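Local coordinates for heme-binding protein A / AI-2 binding protein A (Helicobacter pylori SS1, PDB 6OFQ) that binds short peptides such as STSA in the periplasm and probably delivers them to an ABC transporter for uptake, at residues L96-Y101 with D160-R165; N315-V320 with Y355-A360. All coordinates share one frame; numbering follows the deposited sequence.

Contact 1: residues L96-Y101 with D160-R165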
loop_
_atom_site.group_PDB
_atom_site.type_symbol
_atom_site.label_atom_id
_atom_site.label_comp_id
_atom_site.label_asym_id
_atom_site.label_seq_id
_atom_site.Cartn_x
_atom_site.Cartn_y
_atom_site.Cartn_z
ATOM N N LEU A 96 -25.519 4.731 7.669
ATOM C CA LEU A 96 -24.451 4.532 8.618
ATOM C C LEU A 96 -24.963 3.628 9.734
ATOM O O LEU A 96 -26.159 3.683 10.158
ATOM C CB LEU A 96 -23.918 5.851 9.117
ATOM C CG LEU A 96 -23.420 6.872 8.093
ATOM C CD1 LEU A 96 -22.868 8.059 8.808
ATOM C CD2 LEU A 96 -22.362 6.235 7.183
ATOM N N ARG A 97 -24.057 2.788 10.230
ATOM C CA ARG A 97 -24.301 1.935 11.380
ATOM C C ARG A 97 -24.499 2.772 12.643
ATOM O O ARG A 97 -23.730 3.729 12.864
ATOM C CB ARG A 97 -23.058 1.029 11.596
ATOM C CG ARG A 97 -23.296 -0.180 12.488
ATOM C CD ARG A 97 -22.016 -1.032 12.479
ATOM N NE ARG A 97 -21.776 -1.629 11.167
ATOM C CZ ARG A 97 -22.259 -2.768 10.703
ATOM N NH1 ARG A 97 -23.134 -3.521 11.372
ATOM N NH2 ARG A 97 -21.982 -3.136 9.440
ATOM N N LYS A 98 -25.547 2.448 13.400
ATOM C CA LYS A 98 -25.842 3.132 14.662
ATOM C C LYS A 98 -25.253 2.352 15.817
ATOM O O LYS A 98 -25.055 1.140 15.771
ATOM C CB LYS A 98 -27.370 3.227 14.791
ATOM C CG LYS A 98 -28.029 4.070 13.694
ATOM C CD LYS A 98 -29.526 4.162 14.007
ATOM C CE LYS A 98 -30.251 4.914 12.917
ATOM N NZ LYS A 98 -31.653 5.073 13.371
ATOM N N GLY A 99 -25.051 3.101 16.883
ATOM C CA GLY A 99 -24.535 2.569 18.135
ATOM C C GLY A 99 -23.098 2.081 18.088
ATOM O O GLY A 99 -22.698 1.240 18.900
ATOM N N VAL A 100 -22.284 2.656 17.210
ATOM C CA VAL A 100 -20.846 2.362 17.152
ATOM C C VAL A 100 -20.218 3.470 17.967
ATOM O O VAL A 100 -20.466 4.667 17.776
ATOM C CB VAL A 100 -20.377 2.487 15.699
ATOM C CG1 VAL A 100 -18.852 2.389 15.628
ATOM C CG2 VAL A 100 -21.086 1.486 14.813
ATOM N N TYR A 101 -19.255 3.095 18.816
ATOM C CA TYR A 101 -18.549 4.034 19.642
ATOM C C TYR A 101 -17.061 4.068 19.292
ATOM O O TYR A 101 -16.481 2.998 19.016
ATOM C CB TYR A 101 -18.737 3.704 21.132
ATOM C CG TYR A 101 -20.186 3.990 21.532
ATOM C CD1 TYR A 101 -20.524 5.270 21.918
ATOM C CD2 TYR A 101 -21.177 3.039 21.432
ATOM C CE1 TYR A 101 -21.820 5.661 22.166
ATOM C CE2 TYR A 101 -22.496 3.400 21.663
ATOM C CZ TYR A 101 -22.787 4.695 22.019
ATOM O OH TYR A 101 -24.074 5.110 22.281
ATOM N N ASP A 160 -28.724 13.209 7.365
ATOM C CA ASP A 160 -29.119 13.251 8.743
ATOM C C ASP A 160 -27.910 12.700 9.513
ATOM O O ASP A 160 -26.853 12.515 8.914
ATOM C CB ASP A 160 -30.460 12.537 9.003
ATOM C CG ASP A 160 -30.469 11.039 8.798
ATOM O OD1 ASP A 160 -29.364 10.406 8.729
ATOM O OD2 ASP A 160 -31.564 10.359 8.767
ATOM N N ASP A 161 -28.063 12.402 10.790
ATOM C CA ASP A 161 -26.897 12.017 11.556
ATOM C C ASP A 161 -26.400 10.615 11.177
ATOM O O ASP A 161 -25.284 10.249 11.580
ATOM C CB ASP A 161 -27.233 11.958 13.054
ATOM C CG ASP A 161 -27.445 13.316 13.673
ATOM O OD1 ASP A 161 -27.238 14.380 13.070
ATOM O OD2 ASP A 161 -27.902 13.274 14.824
ATOM N N TYR A 162 -27.139 9.838 10.381
ATOM C CA TYR A 162 -26.746 8.480 10.026
ATOM C C TYR A 162 -26.825 8.235 8.524
ATOM O O TYR A 162 -26.896 7.108 8.085
ATOM C CB TYR A 162 -27.547 7.409 10.781
ATOM C CG TYR A 162 -27.335 7.557 12.248
ATOM C CD1 TYR A 162 -26.142 7.205 12.883
ATOM C CD2 TYR A 162 -28.377 8.102 13.007
ATOM C CE1 TYR A 162 -26.004 7.361 14.264
ATOM C CE2 TYR A 162 -28.245 8.230 14.379
ATOM C CZ TYR A 162 -27.058 7.879 14.978
ATOM O OH TYR A 162 -27.035 8.005 16.361
ATOM N N THR A 163 -26.720 9.315 7.758
ATOM C CA THR A 163 -26.835 9.196 6.274
ATOM C C THR A 163 -25.886 10.176 5.592
ATOM O O THR A 163 -25.941 11.386 5.783
ATOM C CB THR A 163 -28.301 9.451 5.783
ATOM O OG1 THR A 163 -29.209 8.720 6.598
ATOM C CG2 THR A 163 -28.460 9.024 4.312
ATOM N N ILE A 164 -25.015 9.599 4.746
ATOM C CA ILE A 164 -24.077 10.349 3.955
ATOM C C ILE A 164 -24.332 10.164 2.460
ATOM O O ILE A 164 -24.506 9.047 2.002
ATOM C CB ILE A 164 -22.608 9.937 4.302
ATOM C CG1 ILE A 164 -22.180 10.476 5.700
ATOM C CG2 ILE A 164 -21.674 10.425 3.216
ATOM C CD1 ILE A 164 -21.772 11.926 5.673
ATOM N N ARG A 165 -24.390 11.261 1.721
ATOM C CA ARG A 165 -24.580 11.191 0.261
ATOM C C ARG A 165 -23.413 11.848 -0.463
ATOM O O ARG A 165 -23.080 13.004 -0.193
ATOM C CB ARG A 165 -25.868 11.896 -0.161
ATOM C CG ARG A 165 -26.058 11.906 -1.671
ATOM C CD ARG A 165 -27.471 12.308 -2.065
ATOM N NE ARG A 165 -28.384 11.189 -1.773
ATOM C CZ ARG A 165 -29.717 11.257 -1.687
ATOM N NH1 ARG A 165 -30.379 12.396 -1.779
ATOM N NH2 ARG A 165 -30.394 10.175 -1.417
HETATM O O HOH W 1 -28.602 4.275 8.920
#

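Contact 2: residues N315-V320 with Y355-A360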
loop_
_atom_site.group_PDB
_atom_site.type_symbol
_atom_site.label_atom_id
_atom_site.label_comp_id
_atom_site.label_asym_id
_atom_site.label_seq_id
_atom_site.Cartn_x
_atom_site.Cartn_y
_atom_site.Cartn_z
ATOM N N ASN A 315 16.377 -1.489 -19.621
ATOM C CA ASN A 315 15.474 -2.640 -19.610
ATOM C C ASN A 315 16.102 -3.892 -20.189
ATOM O O ASN A 315 15.935 -4.969 -19.626
ATOM C CB ASN A 315 14.144 -2.335 -20.296
ATOM C CG ASN A 315 13.098 -1.651 -19.384
ATOM O OD1 ASN A 315 12.071 -2.272 -19.003
ATOM N ND2 ASN A 315 13.198 -0.364 -19.187
ATOM N N HIS A 316 16.855 -3.763 -21.279
ATOM C CA HIS A 316 17.477 -4.912 -21.931
ATOM C C HIS A 316 18.753 -5.354 -21.236
ATOM O O HIS A 316 19.319 -6.391 -21.601
ATOM C CB HIS A 316 17.788 -4.601 -23.405
ATOM C CG HIS A 316 16.603 -4.503 -24.312
ATOM N ND1 HIS A 316 15.800 -5.571 -24.613
ATOM C CD2 HIS A 316 16.024 -3.427 -24.890
ATOM C CE1 HIS A 316 14.798 -5.177 -25.386
ATOM N NE2 HIS A 316 14.903 -3.869 -25.552
ATOM N N ALA A 317 19.287 -4.568 -20.309
ATOM C CA ALA A 317 20.570 -4.849 -19.652
ATOM C C ALA A 317 20.433 -5.533 -18.301
ATOM O O ALA A 317 21.419 -6.017 -17.756
ATOM C CB ALA A 317 21.411 -3.601 -19.484
ATOM N N ILE A 318 19.213 -5.719 -17.820
ATOM C CA ILE A 318 18.986 -6.369 -16.523
ATOM C C ILE A 318 18.316 -7.702 -16.731
ATOM O O ILE A 318 17.230 -7.813 -17.304
ATOM C CB ILE A 318 18.112 -5.489 -15.614
ATOM C CG1 ILE A 318 18.878 -4.226 -15.250
ATOM C CG2 ILE A 318 17.673 -6.196 -14.330
ATOM C CD1 ILE A 318 18.052 -3.050 -14.820
ATOM N N ASN A 319 19.046 -8.772 -16.395
ATOM C CA ASN A 319 18.490 -10.100 -16.558
ATOM C C ASN A 319 17.534 -10.518 -15.467
ATOM O O ASN A 319 17.926 -10.846 -14.350
ATOM C CB ASN A 319 19.635 -11.110 -16.702
ATOM C CG ASN A 319 19.144 -12.524 -16.880
ATOM O OD1 ASN A 319 17.989 -12.880 -16.709
ATOM N ND2 ASN A 319 20.084 -13.376 -17.337
ATOM N N VAL A 320 16.251 -10.282 -15.689
ATOM C CA VAL A 320 15.264 -10.449 -14.618
ATOM C C VAL A 320 15.130 -11.901 -14.182
ATOM O O VAL A 320 14.907 -12.163 -12.996
ATOM C CB VAL A 320 13.887 -9.797 -14.975
ATOM C CG1 VAL A 320 12.831 -10.199 -13.958
ATOM C CG2 VAL A 320 14.045 -8.293 -15.066
ATOM N N TYR A 355 16.427 -9.933 -22.326
ATOM C CA TYR A 355 17.757 -9.639 -21.838
ATOM C C TYR A 355 18.655 -9.757 -23.051
ATOM O O TYR A 355 18.735 -10.850 -23.650
ATOM C CB TYR A 355 18.159 -10.651 -20.773
ATOM C CG TYR A 355 19.576 -10.489 -20.363
ATOM C CD1 TYR A 355 20.003 -9.299 -19.767
ATOM C CD2 TYR A 355 20.512 -11.505 -20.550
ATOM C CE1 TYR A 355 21.281 -9.106 -19.341
ATOM C CE2 TYR A 355 21.815 -11.324 -20.123
ATOM C CZ TYR A 355 22.199 -10.125 -19.558
ATOM O OH TYR A 355 23.493 -9.850 -19.124
ATOM N N ASP A 356 19.372 -8.686 -23.357
ATOM C CA ASP A 356 20.155 -8.627 -24.599
ATOM C C ASP A 356 21.168 -7.505 -24.506
ATOM O O ASP A 356 20.862 -6.314 -24.663
ATOM C CB ASP A 356 19.227 -8.478 -25.784
ATOM C CG ASP A 356 19.929 -8.511 -27.119
ATOM O OD1 ASP A 356 21.164 -8.323 -27.155
ATOM O OD2 ASP A 356 19.140 -8.707 -28.085
ATOM N N LEU A 357 22.364 -7.844 -24.047
ATOM C CA LEU A 357 23.377 -6.854 -23.816
ATOM C C LEU A 357 23.802 -6.116 -25.072
ATOM O O LEU A 357 24.074 -4.923 -24.984
ATOM C CB LEU A 357 24.625 -7.483 -23.183
ATOM C CG LEU A 357 24.421 -7.824 -21.722
ATOM C CD1 LEU A 357 25.771 -8.306 -21.181
ATOM C CD2 LEU A 357 24.076 -6.569 -20.933
ATOM N N LYS A 358 23.965 -6.848 -26.186
ATOM C CA LYS A 358 24.327 -6.194 -27.461
ATOM C C LYS A 358 23.277 -5.149 -27.834
ATOM O O LYS A 358 23.656 -4.017 -28.131
ATOM C CB LYS A 358 24.520 -7.141 -28.647
ATOM C CG LYS A 358 25.891 -7.779 -28.494
ATOM C CD LYS A 358 26.175 -8.877 -29.509
ATOM C CE LYS A 358 27.499 -9.564 -29.192
ATOM N NZ LYS A 358 27.611 -10.815 -29.993
ATOM N N LYS A 359 22.012 -5.525 -27.704
ATOM C CA LYS A 359 20.958 -4.532 -28.006
ATOM C C LYS A 359 21.029 -3.345 -27.047
ATOM O O LYS A 359 20.837 -2.195 -27.430
ATOM C CB LYS A 359 19.610 -5.234 -27.934
ATOM C CG LYS A 359 18.452 -4.364 -28.363
ATOM C CD LYS A 359 17.200 -5.222 -28.371
ATOM C CE LYS A 359 16.009 -4.342 -28.695
ATOM N NZ LYS A 359 15.656 -4.299 -30.136
ATOM N N ALA A 360 21.296 -3.584 -25.767
ATOM C CA ALA A 360 21.348 -2.508 -24.808
ATOM C C ALA A 360 22.438 -1.520 -25.145
ATOM O O ALA A 360 22.264 -0.305 -25.080
ATOM C CB ALA A 360 21.534 -3.009 -23.380
HETATM O O HOH W 2 23.500 -7.963 -17.007
#

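Contact 1: residues L96-Y101 with D160-R165
Leu96 and Tyr162 bring their CA atoms to 4.8 Å, and one nearly straight backbone bond joins them, Leu96 N to Tyr162 O at 2.8 Å with an N-H...O angle of 167°. The pair sits at the ends of two neighbouring inner strands of a five-stranded antiparallel sheet, where strand 91-96 runs out beside the start of strand 163-168 and the hairpin turn between strands 153-160 and 163-168, a type I beta turn from Asp160 to Thr163. The Leu96 side chain starts toward the other segment, with CB and CG against the Tyr162 carbonyl, and CD1 meets Ile164 CG1 at 4.0 Å. Both Leu96 and Ile164 are buried and also touch Ala116 of helix 116-127, which covers this apolar patch.

Two residues on, the extended chain of Lys98 crosses the Tyr162 ring at about a right angle. CG sits over the ring centre, 3.8 Å from the centroid and 11° off the normal, a CH-pi contact, while CE comes to 3.7 Å from CD2. Tyr162 CG lies beside its own backbone N (chi1 -60°), which turns the ring toward Lys98; the opposite face takes Asp161 CB near its rim.

Tyr162 N donates to Asp160 OD1, an Asx turn, and the Thr163 hydroxyl donates to the same oxygen from the opposite face of the carboxylate plane. A water donates to Leu96 O at 2.8 Å and, weakly, to Tyr162 O at 3.4 Å.

Contact 2: residues N315-V320 with Y355-A360
His316 and Ala317, near the C-terminal end of helix 308-317, pack against the N-terminal start of helix 357-366, a partly buried helix-to-helix contact held by one backbone bond and several side-chain contacts. Asp356 N donates to His316 O at 2.9 Å, almost straight at 177° and in the carbonyl plane. Apolar contact flanks it: Ala317 CB meets Ala360 CB at 3.9 Å, and Leu357 CD2 reaches Ala317 from the other helix. Ile398 touches both alanines, and Leu395 of helix 386-396 touches Ala317.

Asp356 is also the N-cap of helix 357-366. Its OD1 accepts from Lys359 N at 3.0 Å, from well above the carboxylate plane, so this residue closes the helix start while its own N binds His316. Asn319 plays the same part for helix 320-328, its OD1 accepting from Asp322 N.

Two rings take CH-pi contacts. Lys359 CD stands over the centre of the His316 imidazole, 3.8 Å from the centroid, and CE comes to 3.4 Å from NE2; ND1 is hydrogen-bonded to Glu354 O. Asn319 CB stands over the centre of one Tyr355 face, 3.6 Å from the centroid, its side chain crossing the ring at about a right angle with amide and ring planes 28° apart. Tyr355 CG is anti to the backbone N (chi1 173°), bringing the ring edge to Ala317 O; a water joins its OH to that oxygen, donating to Ala317 O at 2.9 Å.

Overall arrangement
From the N terminus, the chain reaches contact 1 first. Residues 160-165 return to 96-101 after 58 intervening residues, 22 of them helical, closing a loop that includes helix 116-127 and strand 153-160. The chain then runs on to contact 2, where 355-360 meets 315-320 after only 34 residues, among them the helix starting at 320 and strand 332-334. The two loops therefore follow in series, neither nested nor crossed. Contact 1 ties neighbouring strands of the antiparallel sheet at their ends; contact 2 joins two helix ends. Their centres lie 57 Å apart on opposite sides of the chain's centre, with nearest atoms about 42 Å apart.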